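PDB 6T5L: subclass B1 metallo-beta-lactamase from Myroides odoratimimus, which probably hydrolyses the beta-lactam ring of antibiotics, carbapenems among them, with the help of zinc ions held in its active site. Local coordinates for residues A[97-100]-A[101-104]; A[118-121]-A[122-126]. One frame throughout, in Å; residues are numbered along the deposited sequence.

Contact 1 (A[97-100]-A[101-104]). With ZN (zinc ion), chain C; ZN (zinc ion), chain D.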
loop_
_atom_site.group_PDB
_atom_site.type_symbol
_atom_site.label_atom_id
_atom_site.label_comp_id
_atom_site.label_asym_id
_atom_site.label_seq_id
_atom_site.Cartn_x
_atom_site.Cartn_y
_atom_site.Cartn_z
ATOM N N PHE A 97 -5.378 2.639 8.259
ATOM C CA PHE A 97 -4.886 3.411 9.400
ATOM C C PHE A 97 -3.887 2.640 10.271
ATOM O O PHE A 97 -3.375 3.206 11.228
ATOM C CB PHE A 97 -6.066 3.886 10.258
ATOM C CG PHE A 97 -6.719 2.790 11.050
ATOM C CD1 PHE A 97 -7.650 1.937 10.480
ATOM C CD2 PHE A 97 -6.420 2.638 12.397
ATOM C CE1 PHE A 97 -8.259 0.905 11.255
ATOM C CE2 PHE A 97 -7.036 1.636 13.174
ATOM C CZ PHE A 97 -7.925 0.768 12.611
ATOM N N HIS A 98 -3.550 1.398 9.953
ATOM C CA HIS A 98 -2.615 0.668 10.804
ATOM C C HIS A 98 -1.176 1.117 10.562
ATOM O O HIS A 98 -0.877 1.813 9.591
ATOM C CB HIS A 98 -2.700 -0.823 10.529
ATOM C CG HIS A 98 -3.921 -1.439 11.092
ATOM N ND1 HIS A 98 -4.477 -2.594 10.588
ATOM C CD2 HIS A 98 -4.689 -1.063 12.140
ATOM C CE1 HIS A 98 -5.551 -2.896 11.299
ATOM N NE2 HIS A 98 -5.685 -2.000 12.267
ATOM N N ASP A 99 -0.260 0.603 11.393
ATOM C CA ASP A 99 1.117 1.092 11.364
ATOM C C ASP A 99 1.927 0.532 10.203
ATOM O O ASP A 99 2.946 1.140 9.846
ATOM C CB ASP A 99 1.846 0.790 12.682
ATOM C CG ASP A 99 1.606 1.856 13.777
ATOM O OD1 ASP A 99 1.068 2.937 13.480
ATOM O OD2 ASP A 99 1.985 1.606 14.937
ATOM N N ASP A 100 1.506 -0.592 9.577
ATOM C CA ASP A 100 2.134 -0.973 8.305
ATOM C C ASP A 100 1.608 -0.136 7.137
ATOM O O ASP A 100 1.833 -0.504 5.950
ATOM C CB ASP A 100 2.023 -2.498 8.012
ATOM C CG ASP A 100 0.602 -3.100 8.163
ATOM O OD1 ASP A 100 -0.124 -2.808 9.140
ATOM O OD2 ASP A 100 0.261 -4.030 7.393
ATOM N N CYS A 101 0.977 1.011 7.450
ATOM C CA CYS A 101 0.621 1.936 6.383
ATOM C C CYS A 101 1.116 3.345 6.676
ATOM O O CYS A 101 1.437 4.062 5.722
ATOM C CB CYS A 101 -0.899 1.945 6.132
ATOM S SG CYS A 101 -1.672 0.284 6.135
ATOM N N ILE A 102 1.197 3.755 7.978
ATOM C CA ILE A 102 1.577 5.118 8.330
ATOM C C ILE A 102 2.731 5.166 9.322
ATOM O O ILE A 102 3.025 6.225 9.903
ATOM C CB ILE A 102 0.372 5.886 8.915
ATOM C CG1 ILE A 102 -0.173 5.156 10.143
ATOM C CG2 ILE A 102 -0.708 6.054 7.916
ATOM C CD1 ILE A 102 -0.760 6.044 11.123
ATOM N N GLY A 103 3.405 4.032 9.523
ATOM C CA GLY A 103 4.433 3.955 10.555
ATOM C C GLY A 103 5.550 4.965 10.360
ATOM O O GLY A 103 6.081 5.472 11.330
ATOM N N GLY A 104 5.880 5.318 9.103
ATOM C CA GLY A 104 6.974 6.245 8.828
ATOM C C GLY A 104 6.479 7.609 8.368
ATOM O O GLY A 104 7.176 8.346 7.637
HETATM ZN ZN ZN C . -4.004 -3.507 8.876
HETATM ZN ZN ZN D . -1.374 -5.563 7.188
HETATM O O HOH W 1 -2.807 -3.840 8.639
HETATM O O HOH W 2 -2.602 -7.494 7.519
#
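His-98 O is gripped by two backbone donors three and four residues on, Cys-101 N at 2.9 Å and Ile-102 N at 3.3 Å from that oxygen. Ile-102 N approaches in the carbonyl plane, whereas Cys-101 N sits above it; this N-cap carbonyl opens the short helix 99-102, accepting its first backbone bonds. A weak bond from Gly-103 N to Asp-99 O (2.9 Å) follows; with no side chain, Gly-103 lets that carbonyl come close.

The turn sends two ligands to different metals. His-98 ND1 binds one zinc ion at 2.0 Å, completed by His-96 and His-161, while its NE2 is hydrogen-bonded to Asp-194, which fixes the imidazole's rotation. Asp-100, its carboxylate carbon flanked by the backbone N and C (chi1 50°), brings OD2 to the other zinc ion, shared with Cys-180 and His-221. This is the dinuclear site of a subclass B1 metallo-beta-lactamase. Cys-101 tucks CB 3.5 Å from His-98 O, its small thiol fitting this buried place. Ile-102 lays CG1 3.5 Å from the same oxygen.

On one side of the turn Phe-97 and Ile-102 pack against helix 119-127, and Gly-104, N-cap of helix 105-110, is hydrogen-bonded to Thr-67.

Contact 2 (A[118-121]-A[122-126])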
loop_
_atom_site.group_PDB
_atom_site.type_symbol
_atom_site.label_atom_id
_atom_site.label_comp_id
_atom_site.label_asym_id
_atom_site.label_seq_id
_atom_site.Cartn_x
_atom_site.Cartn_y
_atom_site.Cartn_z
ATOM N N SER A 118 -8.002 8.814 2.577
ATOM C CA SER A 118 -9.444 8.819 2.548
ATOM C C SER A 118 -9.963 9.404 3.851
ATOM O O SER A 118 -9.302 9.359 4.899
ATOM C CB SER A 118 -9.993 7.392 2.356
ATOM O OG SER A 118 -10.144 6.710 3.585
ATOM N N LYS A 119 -11.203 9.870 3.791
ATOM C CA LYS A 119 -11.814 10.534 4.943
ATOM C C LYS A 119 -12.103 9.551 6.076
ATOM O O LYS A 119 -11.794 9.837 7.231
ATOM C CB LYS A 119 -13.081 11.257 4.513
ATOM C CG LYS A 119 -12.806 12.530 3.697
ATOM C CD LYS A 119 -14.086 13.227 3.239
ATOM C CE LYS A 119 -13.798 14.539 2.547
ATOM N NZ LYS A 119 -15.044 15.101 1.947
ATOM N N GLU A 120 -12.563 8.349 5.758
ATOM C CA GLU A 120 -12.761 7.346 6.809
ATOM C C GLU A 120 -11.436 6.991 7.474
ATOM O O GLU A 120 -11.356 6.880 8.697
ATOM C CB GLU A 120 -13.426 6.089 6.236
ATOM C CG GLU A 120 -14.093 5.253 7.319
ATOM C CD GLU A 120 -14.772 4.000 6.802
ATOM O OE1 GLU A 120 -15.117 3.151 7.658
ATOM O OE2 GLU A 120 -14.993 3.880 5.570
ATOM N N THR A 121 -10.356 6.949 6.708
ATOM C CA THR A 121 -9.058 6.673 7.329
ATOM C C THR A 121 -8.680 7.747 8.338
ATOM O O THR A 121 -8.133 7.426 9.409
ATOM C CB THR A 121 -7.955 6.526 6.288
ATOM O OG1 THR A 121 -8.192 5.382 5.491
ATOM C CG2 THR A 121 -6.600 6.359 6.997
ATOM N N ILE A 122 -9.002 9.020 8.037
ATOM C CA ILE A 122 -8.730 10.127 8.964
ATOM C C ILE A 122 -9.538 9.969 10.227
ATOM O O ILE A 122 -9.051 10.236 11.335
ATOM C CB ILE A 122 -9.010 11.492 8.301
ATOM C CG1 ILE A 122 -8.073 11.680 7.080
ATOM C CG2 ILE A 122 -8.902 12.748 9.343
ATOM C CD1 ILE A 122 -8.287 13.000 6.356
ATOM N N GLU A 123 -10.803 9.590 10.080
ATOM C CA GLU A 123 -11.671 9.447 11.237
ATOM C C GLU A 123 -11.188 8.321 12.151
ATOM O O GLU A 123 -11.148 8.468 13.376
ATOM C CB GLU A 123 -13.099 9.204 10.757
ATOM C CG GLU A 123 -14.098 9.015 11.886
ATOM C CD GLU A 123 -15.324 8.240 11.455
ATOM O OE1 GLU A 123 -15.717 7.296 12.175
ATOM O OE2 GLU A 123 -15.893 8.581 10.397
ATOM N N LEU A 124 -10.805 7.187 11.574
ATOM C CA LEU A 124 -10.354 6.083 12.410
ATOM C C LEU A 124 -9.032 6.425 13.080
ATOM O O LEU A 124 -8.810 6.087 14.238
ATOM C CB LEU A 124 -10.240 4.806 11.566
ATOM C CG LEU A 124 -11.606 4.327 11.038
ATOM C CD1 LEU A 124 -11.471 3.107 10.104
ATOM C CD2 LEU A 124 -12.558 4.005 12.223
ATOM N N LEU A 125 -8.133 7.072 12.365
ATOM C CA LEU A 125 -6.919 7.554 13.011
ATOM C C LEU A 125 -7.244 8.475 14.179
ATOM O O LEU A 125 -6.630 8.367 15.252
ATOM C CB LEU A 125 -6.058 8.247 11.999
ATOM C CG LEU A 125 -5.093 7.268 11.337
ATOM C CD1 LEU A 125 -4.489 8.013 10.144
ATOM C CD2 LEU A 125 -4.076 6.772 12.364
ATOM N N LYS A 126 -8.246 9.352 14.016
ATOM C CA LYS A 126 -8.553 10.284 15.087
ATOM C C LYS A 126 -9.243 9.569 16.231
ATOM O O LYS A 126 -8.999 9.874 17.401
ATOM C CB LYS A 126 -9.411 11.432 14.572
ATOM C CG LYS A 126 -9.658 12.505 15.626
#
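Helix 119-127 is the helix of a beta-alpha-beta unit, running between the parallel strands 116-118 and 137-139, and this contact is its first two turns. Ile-122 N reaches back to Ser-118 O at 3.2 Å, which makes the N-cap residue, the last of the strand, also the first acceptor of the helix. The following i to i+4 bonds are shorter and straighter: Glu-123 N to Lys-119 O, then Leu-124 N to Glu-120 O at 2.9 Å with an N-H...O angle of 166°, then Leu-125 N to Thr-121 O.

Side chains of the second turn lie over the carbonyls of the first. Ile-122 sets CG1 3.4 Å from Ser-118 O, because CG1 lies anti to its own carbonyl carbon (chi1 -62°) and therefore leans back toward the start of the helix. Leu-124 does likewise with CG, 3.5 Å from Glu-120 O. Thr-121 and Leu-125, one turn apart, extend alongside each other in the same direction, and their methyls meet at 4.1 Å between Thr-121 CG2 and Leu-125 CD1. On this buried side a beta-branched threonine suits both needs: its methyl packs along the leucine, while OG1 is hydrogen-bonded to Asp-164 in a neighbouring loop. Leu-125 also touches Phe-97 and Phe-132, and Ile-122 packs on Asp-138 of strand 137-139.

Lys-119, Glu-120 and Glu-123 suit the more solvent-accessible side with their long polar chains. Glu-120 OE1 and Glu-123 OE2 stay 6.1 Å apart, so any repulsion between them is probably modest. Both acids lie in the first turns, where negative charge would be expected to interact favourably with the helix dipole. Chemically, then, main-chain bonds hold the turns together, while the side chains give a largely apolar inner side, with one buried hydroxyl satisfied by Asp-164, and a charged, more exposed outer side.

The two contacts are successive in the chain and meet in space, their centres about 13 Å apart. Leu-125 and Phe-97 are the chief bridges: Leu-125 CD2 lies 3.6 Å from Ile-102 CD1 and its CG 3.7 Å from Phe-97 CB, while Phe-97 also touches Leu-124 and Thr-121. Contact 1 is the deeper, a short irregular turn whose polar side chains serve two zinc ions; contact 2 is a regular helix nearer the surface, with charged residues on its outer side. They hold different elements, helix 99-102 and helix 119-127, but share one apolar seam. Asp-164 touches both, hydrogen-bonding Thr-121 and meeting Phe-97; helix 119-127 packs beside the metal-binding turn but supplies no ligand.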